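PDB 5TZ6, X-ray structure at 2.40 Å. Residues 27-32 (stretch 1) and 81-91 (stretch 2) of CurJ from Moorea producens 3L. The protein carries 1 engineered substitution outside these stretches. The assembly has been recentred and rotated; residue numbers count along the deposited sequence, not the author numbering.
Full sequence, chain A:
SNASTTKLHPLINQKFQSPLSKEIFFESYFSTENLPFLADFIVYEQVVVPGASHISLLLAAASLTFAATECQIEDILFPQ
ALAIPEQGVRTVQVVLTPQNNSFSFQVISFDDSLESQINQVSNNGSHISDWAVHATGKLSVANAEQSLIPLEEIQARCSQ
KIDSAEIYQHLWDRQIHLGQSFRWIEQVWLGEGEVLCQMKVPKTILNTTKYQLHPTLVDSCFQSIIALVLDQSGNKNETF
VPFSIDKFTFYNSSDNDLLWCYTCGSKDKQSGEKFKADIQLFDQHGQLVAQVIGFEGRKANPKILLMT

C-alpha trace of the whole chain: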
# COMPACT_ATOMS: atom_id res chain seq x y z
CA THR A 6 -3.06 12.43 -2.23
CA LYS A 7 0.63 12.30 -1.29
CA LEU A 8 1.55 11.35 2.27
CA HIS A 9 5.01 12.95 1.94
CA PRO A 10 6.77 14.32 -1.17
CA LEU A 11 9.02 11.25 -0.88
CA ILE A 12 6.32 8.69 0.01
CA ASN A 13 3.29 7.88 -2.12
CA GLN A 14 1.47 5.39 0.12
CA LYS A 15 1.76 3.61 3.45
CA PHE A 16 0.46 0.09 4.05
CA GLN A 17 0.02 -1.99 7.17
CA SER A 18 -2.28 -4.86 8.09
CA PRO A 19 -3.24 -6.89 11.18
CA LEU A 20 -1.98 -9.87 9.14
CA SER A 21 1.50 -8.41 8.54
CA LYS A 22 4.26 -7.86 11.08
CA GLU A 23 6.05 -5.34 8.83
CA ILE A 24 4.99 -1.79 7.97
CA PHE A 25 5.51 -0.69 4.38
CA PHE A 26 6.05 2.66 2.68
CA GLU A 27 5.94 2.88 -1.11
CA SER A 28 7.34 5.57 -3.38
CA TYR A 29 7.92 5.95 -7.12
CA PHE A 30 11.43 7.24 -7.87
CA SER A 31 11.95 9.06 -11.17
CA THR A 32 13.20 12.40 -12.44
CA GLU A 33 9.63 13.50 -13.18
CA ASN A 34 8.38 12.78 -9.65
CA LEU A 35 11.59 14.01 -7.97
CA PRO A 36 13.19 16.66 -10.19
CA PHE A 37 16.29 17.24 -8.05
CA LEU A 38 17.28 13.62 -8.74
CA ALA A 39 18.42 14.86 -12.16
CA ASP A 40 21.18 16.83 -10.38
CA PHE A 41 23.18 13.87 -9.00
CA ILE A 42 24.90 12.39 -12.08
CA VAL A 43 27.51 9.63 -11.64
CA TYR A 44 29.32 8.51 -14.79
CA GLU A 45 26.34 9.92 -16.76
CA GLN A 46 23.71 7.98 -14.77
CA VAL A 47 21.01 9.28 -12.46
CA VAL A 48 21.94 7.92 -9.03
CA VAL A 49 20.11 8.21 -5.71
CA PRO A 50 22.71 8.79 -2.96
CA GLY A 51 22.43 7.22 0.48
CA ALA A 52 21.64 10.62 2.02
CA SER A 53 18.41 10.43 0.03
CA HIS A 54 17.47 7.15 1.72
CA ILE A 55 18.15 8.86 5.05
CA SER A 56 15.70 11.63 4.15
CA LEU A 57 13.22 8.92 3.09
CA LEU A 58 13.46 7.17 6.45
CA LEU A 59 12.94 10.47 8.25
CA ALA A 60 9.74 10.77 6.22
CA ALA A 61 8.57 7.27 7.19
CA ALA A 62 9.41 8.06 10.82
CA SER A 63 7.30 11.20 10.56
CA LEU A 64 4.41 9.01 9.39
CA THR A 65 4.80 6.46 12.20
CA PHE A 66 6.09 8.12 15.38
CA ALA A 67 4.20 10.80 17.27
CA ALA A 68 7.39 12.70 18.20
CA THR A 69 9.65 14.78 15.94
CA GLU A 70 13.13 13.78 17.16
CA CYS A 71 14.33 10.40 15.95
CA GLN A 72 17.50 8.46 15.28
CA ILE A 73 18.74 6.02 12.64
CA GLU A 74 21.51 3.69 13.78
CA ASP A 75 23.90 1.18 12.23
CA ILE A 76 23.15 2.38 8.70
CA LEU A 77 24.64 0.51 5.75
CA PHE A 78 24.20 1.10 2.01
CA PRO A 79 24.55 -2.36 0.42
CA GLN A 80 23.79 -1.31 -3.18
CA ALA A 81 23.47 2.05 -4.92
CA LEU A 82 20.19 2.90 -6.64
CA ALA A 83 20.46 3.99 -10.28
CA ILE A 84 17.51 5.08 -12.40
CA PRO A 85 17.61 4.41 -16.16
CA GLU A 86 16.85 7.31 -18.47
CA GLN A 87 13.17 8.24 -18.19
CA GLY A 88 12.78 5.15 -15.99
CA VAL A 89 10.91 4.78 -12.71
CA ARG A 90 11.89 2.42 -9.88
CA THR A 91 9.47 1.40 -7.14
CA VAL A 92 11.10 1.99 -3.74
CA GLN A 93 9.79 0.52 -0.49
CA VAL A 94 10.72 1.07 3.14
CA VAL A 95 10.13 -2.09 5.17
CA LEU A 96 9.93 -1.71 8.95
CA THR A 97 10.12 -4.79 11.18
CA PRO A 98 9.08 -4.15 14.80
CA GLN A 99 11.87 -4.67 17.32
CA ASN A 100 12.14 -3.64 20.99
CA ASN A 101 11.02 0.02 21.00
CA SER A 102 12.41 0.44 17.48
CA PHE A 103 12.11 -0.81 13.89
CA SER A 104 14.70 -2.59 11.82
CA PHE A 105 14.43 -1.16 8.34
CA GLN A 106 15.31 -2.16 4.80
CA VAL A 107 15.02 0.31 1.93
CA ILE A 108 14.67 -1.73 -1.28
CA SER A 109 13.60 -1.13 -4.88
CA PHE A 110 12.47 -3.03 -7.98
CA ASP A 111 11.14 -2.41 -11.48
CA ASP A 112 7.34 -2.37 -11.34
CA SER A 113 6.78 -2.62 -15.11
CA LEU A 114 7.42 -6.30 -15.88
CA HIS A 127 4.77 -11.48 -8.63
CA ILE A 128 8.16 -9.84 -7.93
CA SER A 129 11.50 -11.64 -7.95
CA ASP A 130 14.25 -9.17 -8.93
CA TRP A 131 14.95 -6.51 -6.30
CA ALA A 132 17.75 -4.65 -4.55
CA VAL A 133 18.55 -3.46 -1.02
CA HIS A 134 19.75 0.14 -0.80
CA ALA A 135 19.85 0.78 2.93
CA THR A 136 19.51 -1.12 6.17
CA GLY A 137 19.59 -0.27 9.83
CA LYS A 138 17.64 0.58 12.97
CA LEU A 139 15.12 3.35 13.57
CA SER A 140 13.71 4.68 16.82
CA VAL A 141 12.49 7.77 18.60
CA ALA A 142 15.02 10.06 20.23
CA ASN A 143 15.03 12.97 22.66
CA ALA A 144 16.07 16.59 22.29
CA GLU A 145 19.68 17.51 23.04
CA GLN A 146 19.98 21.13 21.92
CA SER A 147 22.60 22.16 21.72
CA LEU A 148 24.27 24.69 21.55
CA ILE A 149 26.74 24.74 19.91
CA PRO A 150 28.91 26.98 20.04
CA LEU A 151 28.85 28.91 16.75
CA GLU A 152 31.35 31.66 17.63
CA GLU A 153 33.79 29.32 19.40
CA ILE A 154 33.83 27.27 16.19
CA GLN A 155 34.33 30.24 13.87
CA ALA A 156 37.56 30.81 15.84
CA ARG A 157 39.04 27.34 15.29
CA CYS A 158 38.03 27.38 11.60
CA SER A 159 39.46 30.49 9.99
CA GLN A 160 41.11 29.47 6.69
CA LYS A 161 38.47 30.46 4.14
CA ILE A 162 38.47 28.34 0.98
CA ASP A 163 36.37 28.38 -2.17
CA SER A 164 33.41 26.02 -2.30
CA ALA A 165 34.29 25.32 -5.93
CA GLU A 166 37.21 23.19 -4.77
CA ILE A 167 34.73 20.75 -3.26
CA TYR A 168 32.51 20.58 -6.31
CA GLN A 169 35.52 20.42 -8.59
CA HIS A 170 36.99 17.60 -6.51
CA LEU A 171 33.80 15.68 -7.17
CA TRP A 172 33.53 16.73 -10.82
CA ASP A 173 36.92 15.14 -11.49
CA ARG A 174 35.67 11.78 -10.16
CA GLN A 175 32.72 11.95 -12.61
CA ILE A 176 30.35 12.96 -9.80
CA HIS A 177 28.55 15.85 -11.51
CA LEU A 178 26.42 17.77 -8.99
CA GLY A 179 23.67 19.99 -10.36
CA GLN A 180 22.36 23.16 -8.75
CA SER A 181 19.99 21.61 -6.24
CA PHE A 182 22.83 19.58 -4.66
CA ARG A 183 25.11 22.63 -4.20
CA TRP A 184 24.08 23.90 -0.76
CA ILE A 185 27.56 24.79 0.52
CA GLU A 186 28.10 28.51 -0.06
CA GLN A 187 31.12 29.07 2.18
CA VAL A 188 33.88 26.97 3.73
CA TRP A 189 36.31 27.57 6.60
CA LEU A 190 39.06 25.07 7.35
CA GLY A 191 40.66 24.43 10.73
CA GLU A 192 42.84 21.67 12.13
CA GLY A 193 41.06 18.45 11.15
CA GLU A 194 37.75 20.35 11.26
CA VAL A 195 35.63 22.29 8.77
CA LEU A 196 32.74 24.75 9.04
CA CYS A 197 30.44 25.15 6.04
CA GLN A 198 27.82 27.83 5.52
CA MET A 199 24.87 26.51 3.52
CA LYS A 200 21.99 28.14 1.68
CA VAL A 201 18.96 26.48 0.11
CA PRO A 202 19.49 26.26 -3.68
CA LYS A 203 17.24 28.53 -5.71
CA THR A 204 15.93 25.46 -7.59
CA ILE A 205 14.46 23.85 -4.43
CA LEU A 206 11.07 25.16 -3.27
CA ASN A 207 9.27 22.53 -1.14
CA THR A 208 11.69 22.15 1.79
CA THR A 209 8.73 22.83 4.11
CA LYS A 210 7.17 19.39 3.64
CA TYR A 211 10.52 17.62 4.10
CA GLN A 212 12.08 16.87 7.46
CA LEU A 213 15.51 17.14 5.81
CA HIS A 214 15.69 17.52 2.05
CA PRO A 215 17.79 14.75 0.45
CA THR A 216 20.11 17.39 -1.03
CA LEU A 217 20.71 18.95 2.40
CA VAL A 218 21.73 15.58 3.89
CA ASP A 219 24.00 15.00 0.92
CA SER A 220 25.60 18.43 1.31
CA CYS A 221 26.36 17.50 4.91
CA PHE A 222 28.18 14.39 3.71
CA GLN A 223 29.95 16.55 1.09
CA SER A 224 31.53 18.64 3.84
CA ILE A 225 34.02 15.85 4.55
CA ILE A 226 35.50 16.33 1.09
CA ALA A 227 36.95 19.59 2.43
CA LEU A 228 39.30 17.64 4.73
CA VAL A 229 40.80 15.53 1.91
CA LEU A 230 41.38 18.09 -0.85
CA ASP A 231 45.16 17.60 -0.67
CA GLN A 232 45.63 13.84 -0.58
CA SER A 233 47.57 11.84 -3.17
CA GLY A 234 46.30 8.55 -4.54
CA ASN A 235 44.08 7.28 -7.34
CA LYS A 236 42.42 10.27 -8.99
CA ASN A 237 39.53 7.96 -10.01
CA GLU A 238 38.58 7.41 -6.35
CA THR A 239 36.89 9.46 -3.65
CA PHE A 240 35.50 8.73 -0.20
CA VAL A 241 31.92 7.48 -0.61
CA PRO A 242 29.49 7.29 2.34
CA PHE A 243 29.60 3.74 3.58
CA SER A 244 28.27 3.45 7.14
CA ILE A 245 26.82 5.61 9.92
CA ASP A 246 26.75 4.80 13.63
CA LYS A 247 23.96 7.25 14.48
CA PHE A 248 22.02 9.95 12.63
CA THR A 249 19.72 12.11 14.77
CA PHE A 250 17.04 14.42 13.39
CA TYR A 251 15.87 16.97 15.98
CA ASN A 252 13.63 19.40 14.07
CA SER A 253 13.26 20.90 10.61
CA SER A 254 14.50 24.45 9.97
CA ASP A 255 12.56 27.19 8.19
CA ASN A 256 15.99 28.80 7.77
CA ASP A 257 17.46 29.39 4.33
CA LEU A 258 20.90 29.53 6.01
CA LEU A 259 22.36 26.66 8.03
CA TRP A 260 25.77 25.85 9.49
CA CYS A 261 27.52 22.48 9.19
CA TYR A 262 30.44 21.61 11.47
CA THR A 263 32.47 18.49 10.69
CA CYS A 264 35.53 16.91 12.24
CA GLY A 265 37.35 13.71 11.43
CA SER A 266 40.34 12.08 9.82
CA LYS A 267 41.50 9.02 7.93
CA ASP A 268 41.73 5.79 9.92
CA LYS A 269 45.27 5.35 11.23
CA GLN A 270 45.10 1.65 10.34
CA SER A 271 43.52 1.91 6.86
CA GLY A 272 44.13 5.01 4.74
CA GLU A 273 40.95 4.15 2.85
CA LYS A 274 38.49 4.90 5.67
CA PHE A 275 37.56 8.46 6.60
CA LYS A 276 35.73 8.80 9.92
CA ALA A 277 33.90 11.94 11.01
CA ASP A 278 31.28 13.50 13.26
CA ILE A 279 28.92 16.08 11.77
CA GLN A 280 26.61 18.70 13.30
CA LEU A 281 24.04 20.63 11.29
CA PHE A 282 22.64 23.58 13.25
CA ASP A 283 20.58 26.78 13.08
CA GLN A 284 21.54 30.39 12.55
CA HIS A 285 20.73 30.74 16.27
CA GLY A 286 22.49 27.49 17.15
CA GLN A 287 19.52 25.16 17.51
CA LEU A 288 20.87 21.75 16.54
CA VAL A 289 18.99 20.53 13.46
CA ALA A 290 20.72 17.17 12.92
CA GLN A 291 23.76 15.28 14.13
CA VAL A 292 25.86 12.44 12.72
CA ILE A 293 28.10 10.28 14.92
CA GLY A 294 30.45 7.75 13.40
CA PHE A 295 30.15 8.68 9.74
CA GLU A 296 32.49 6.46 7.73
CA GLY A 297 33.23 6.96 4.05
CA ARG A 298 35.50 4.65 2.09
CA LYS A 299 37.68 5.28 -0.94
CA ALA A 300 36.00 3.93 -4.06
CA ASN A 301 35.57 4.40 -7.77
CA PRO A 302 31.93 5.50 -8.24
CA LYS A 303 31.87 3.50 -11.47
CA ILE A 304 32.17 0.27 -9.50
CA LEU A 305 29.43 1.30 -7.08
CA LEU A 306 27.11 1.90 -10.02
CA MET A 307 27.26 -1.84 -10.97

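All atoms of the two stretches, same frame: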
# COMPACT_ATOMS: atom_id res chain seq x y z
N GLU A 27 5.73 3.07 0.31
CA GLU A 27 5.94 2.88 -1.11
C GLU A 27 6.01 4.22 -1.81
O GLU A 27 5.21 5.13 -1.54
CB GLU A 27 4.83 2.02 -1.73
CG GLU A 27 5.09 1.65 -3.18
CD GLU A 27 4.08 0.66 -3.73
OE1 GLU A 27 4.28 -0.56 -3.53
OE2 GLU A 27 3.09 1.09 -4.35
N SER A 28 6.96 4.32 -2.74
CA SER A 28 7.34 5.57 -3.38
C SER A 28 7.82 5.25 -4.78
O SER A 28 8.37 4.17 -5.02
CB SER A 28 8.44 6.28 -2.58
OG SER A 28 8.53 7.64 -2.96
N TYR A 29 7.60 6.17 -5.71
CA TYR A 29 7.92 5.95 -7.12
C TYR A 29 9.03 6.92 -7.53
O TYR A 29 8.77 8.11 -7.76
CB TYR A 29 6.68 6.10 -7.99
CG TYR A 29 5.57 5.17 -7.56
CD1 TYR A 29 5.70 3.79 -7.67
CD2 TYR A 29 4.38 5.68 -7.04
CE1 TYR A 29 4.68 2.94 -7.26
CE2 TYR A 29 3.37 4.84 -6.63
CZ TYR A 29 3.52 3.47 -6.75
OH TYR A 29 2.50 2.64 -6.34
N PHE A 30 10.25 6.41 -7.65
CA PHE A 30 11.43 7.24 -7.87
C PHE A 30 11.68 7.42 -9.36
O PHE A 30 11.85 6.44 -10.10
CB PHE A 30 12.64 6.62 -7.18
CG PHE A 30 12.82 7.06 -5.75
CD1 PHE A 30 11.78 6.96 -4.85
CD2 PHE A 30 14.03 7.56 -5.31
CE1 PHE A 30 11.94 7.37 -3.54
CE2 PHE A 30 14.20 7.96 -4.00
CZ PHE A 30 13.16 7.87 -3.11
N SER A 31 11.70 8.68 -9.78
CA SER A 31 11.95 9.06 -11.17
C SER A 31 12.24 10.55 -11.20
O SER A 31 11.92 11.29 -10.26
CB SER A 31 10.75 8.74 -12.06
OG SER A 31 9.67 9.62 -11.79
N THR A 32 12.87 10.99 -12.30
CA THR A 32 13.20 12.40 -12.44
C THR A 32 11.95 13.27 -12.53
O THR A 32 11.97 14.42 -12.10
CB THR A 32 14.10 12.61 -13.66
OG1 THR A 32 13.48 12.05 -14.82
CG2 THR A 32 15.46 11.97 -13.44
N ALA A 81 23.93 0.76 -4.44
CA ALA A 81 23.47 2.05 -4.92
C ALA A 81 22.26 1.89 -5.83
O ALA A 81 22.13 0.89 -6.56
CB ALA A 81 24.58 2.78 -5.67
N LEU A 82 21.38 2.88 -5.80
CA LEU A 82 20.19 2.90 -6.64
C LEU A 82 20.44 3.80 -7.85
O LEU A 82 20.75 4.98 -7.69
CB LEU A 82 18.97 3.38 -5.85
CG LEU A 82 17.73 3.70 -6.67
CD1 LEU A 82 17.40 2.58 -7.64
CD2 LEU A 82 16.55 3.95 -5.75
N ALA A 83 20.32 3.24 -9.04
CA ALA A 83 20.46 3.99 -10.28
C ALA A 83 19.16 3.90 -11.06
O ALA A 83 18.50 2.86 -11.07
CB ALA A 83 21.62 3.48 -11.13
N ILE A 84 18.79 4.99 -11.71
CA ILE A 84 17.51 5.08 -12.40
C ILE A 84 17.76 5.25 -13.89
O ILE A 84 18.29 6.29 -14.32
CB ILE A 84 16.66 6.22 -11.84
CG1 ILE A 84 16.45 6.03 -10.33
CG2 ILE A 84 15.33 6.31 -12.57
CD1 ILE A 84 15.65 7.12 -9.69
N PRO A 85 17.41 4.27 -14.72
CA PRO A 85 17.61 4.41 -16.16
C PRO A 85 16.91 5.65 -16.70
O PRO A 85 15.99 6.19 -16.09
CB PRO A 85 17.01 3.12 -16.74
CG PRO A 85 16.14 2.57 -15.66
CD PRO A 85 16.77 2.99 -14.37
N GLU A 86 17.37 6.09 -17.87
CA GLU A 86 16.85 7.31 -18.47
C GLU A 86 15.34 7.21 -18.64
O GLU A 86 14.83 6.25 -19.22
CB GLU A 86 17.50 7.57 -19.82
CG GLU A 86 18.99 7.84 -19.79
CD GLU A 86 19.54 8.13 -21.17
OE1 GLU A 86 18.87 8.85 -21.94
OE2 GLU A 86 20.63 7.62 -21.50
N GLN A 87 14.63 8.21 -18.14
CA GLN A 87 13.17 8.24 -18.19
C GLN A 87 12.55 7.02 -17.53
O GLN A 87 11.38 6.71 -17.79
CB GLN A 87 12.69 8.38 -19.64
CG GLN A 87 12.76 9.81 -20.16
CD GLN A 87 12.17 9.95 -21.55
OE1 GLN A 87 10.96 10.16 -21.71
NE2 GLN A 87 13.01 9.85 -22.57
N GLY A 88 13.30 6.31 -16.69
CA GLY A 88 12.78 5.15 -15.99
C GLY A 88 12.27 5.50 -14.60
O GLY A 88 12.58 6.55 -14.04
N VAL A 89 11.48 4.59 -14.04
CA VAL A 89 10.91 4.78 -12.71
C VAL A 89 11.06 3.48 -11.93
O VAL A 89 10.63 2.42 -12.39
CB VAL A 89 9.43 5.21 -12.76
CG1 VAL A 89 8.60 4.18 -13.52
CG2 VAL A 89 8.89 5.41 -11.36
N ARG A 90 11.69 3.57 -10.76
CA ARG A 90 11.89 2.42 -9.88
C ARG A 90 10.95 2.54 -8.68
O ARG A 90 10.87 3.60 -8.06
CB ARG A 90 13.34 2.35 -9.40
CG ARG A 90 14.35 2.09 -10.49
CD ARG A 90 14.49 0.61 -10.78
NE ARG A 90 14.95 -0.13 -9.61
CZ ARG A 90 15.57 -1.30 -9.66
NH1 ARG A 90 15.81 -1.87 -10.83
NH2 ARG A 90 15.95 -1.91 -8.54
N THR A 91 10.24 1.45 -8.38
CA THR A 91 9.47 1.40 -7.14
C THR A 91 10.41 1.18 -5.95
O THR A 91 11.22 0.25 -5.95
CB THR A 91 8.42 0.29 -7.18
OG1 THR A 91 7.50 0.54 -8.24
CG2 THR A 91 7.66 0.23 -5.87
O HOH W 1 13.56 9.02 -14.53

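This contact is a short antiparallel strand pairing, held by one reciprocal pair of backbone hydrogen bonds, extended past its end by a water and backed by Ile84 and Leu82 packing on the paired Phe30.

The pairing centres on Phe30 and Arg90, whose CA atoms lie 5.2 Å apart. Phe30 N donates to Arg90 O at 2.9 Å, and Arg90 N donates back to Phe30 O, also at 2.9 Å, with N-H...O angles of 161° and 153°. Phe30 O is further approached by Val89 CA at 3.2 Å, a CA-H...O contact that places a polarised C-H against the same acceptor. Next in register is the non-hydrogen-bonded pair Tyr29 and Thr91, with CA atoms 4.8 Å apart.

Alternation then sorts the side chains. On one face, the Tyr29 ring meets Thr91 OG1 at its edge, with CD1 3.8 Å from that oxygen, while Tyr29 CB packs on Val89 CG2 at 4.1 Å. Glu27 reaches the same neighbourhood partway along its chain: its CG lies 4.0 Å from Thr91 CG2, and its OE2 accepts a weak hydrogen bond from Tyr29 OH at 2.6 Å.

On the other face, Phe30 shares its side with Arg90, yet the ends of both side chains lead away. Phe30 still packs on the earlier segment of stretch 2: its CB is 4.0 Å from Ile84 CD1, and its CD2 is 4.4 Å from Leu82 CD2.

A type II turn from Pro85 to Gly88, closed by Gly88 N to Pro85 O at 2.8 Å, links that segment to the pairing strand. Glycine suits its last position: a CB there would come 2.7 Å from Pro85 CG. Beyond the paired residues, one water accepts from Thr32 N at 3.1 Å and donates to Gly88 O at 2.7 Å, bridging the two backbones.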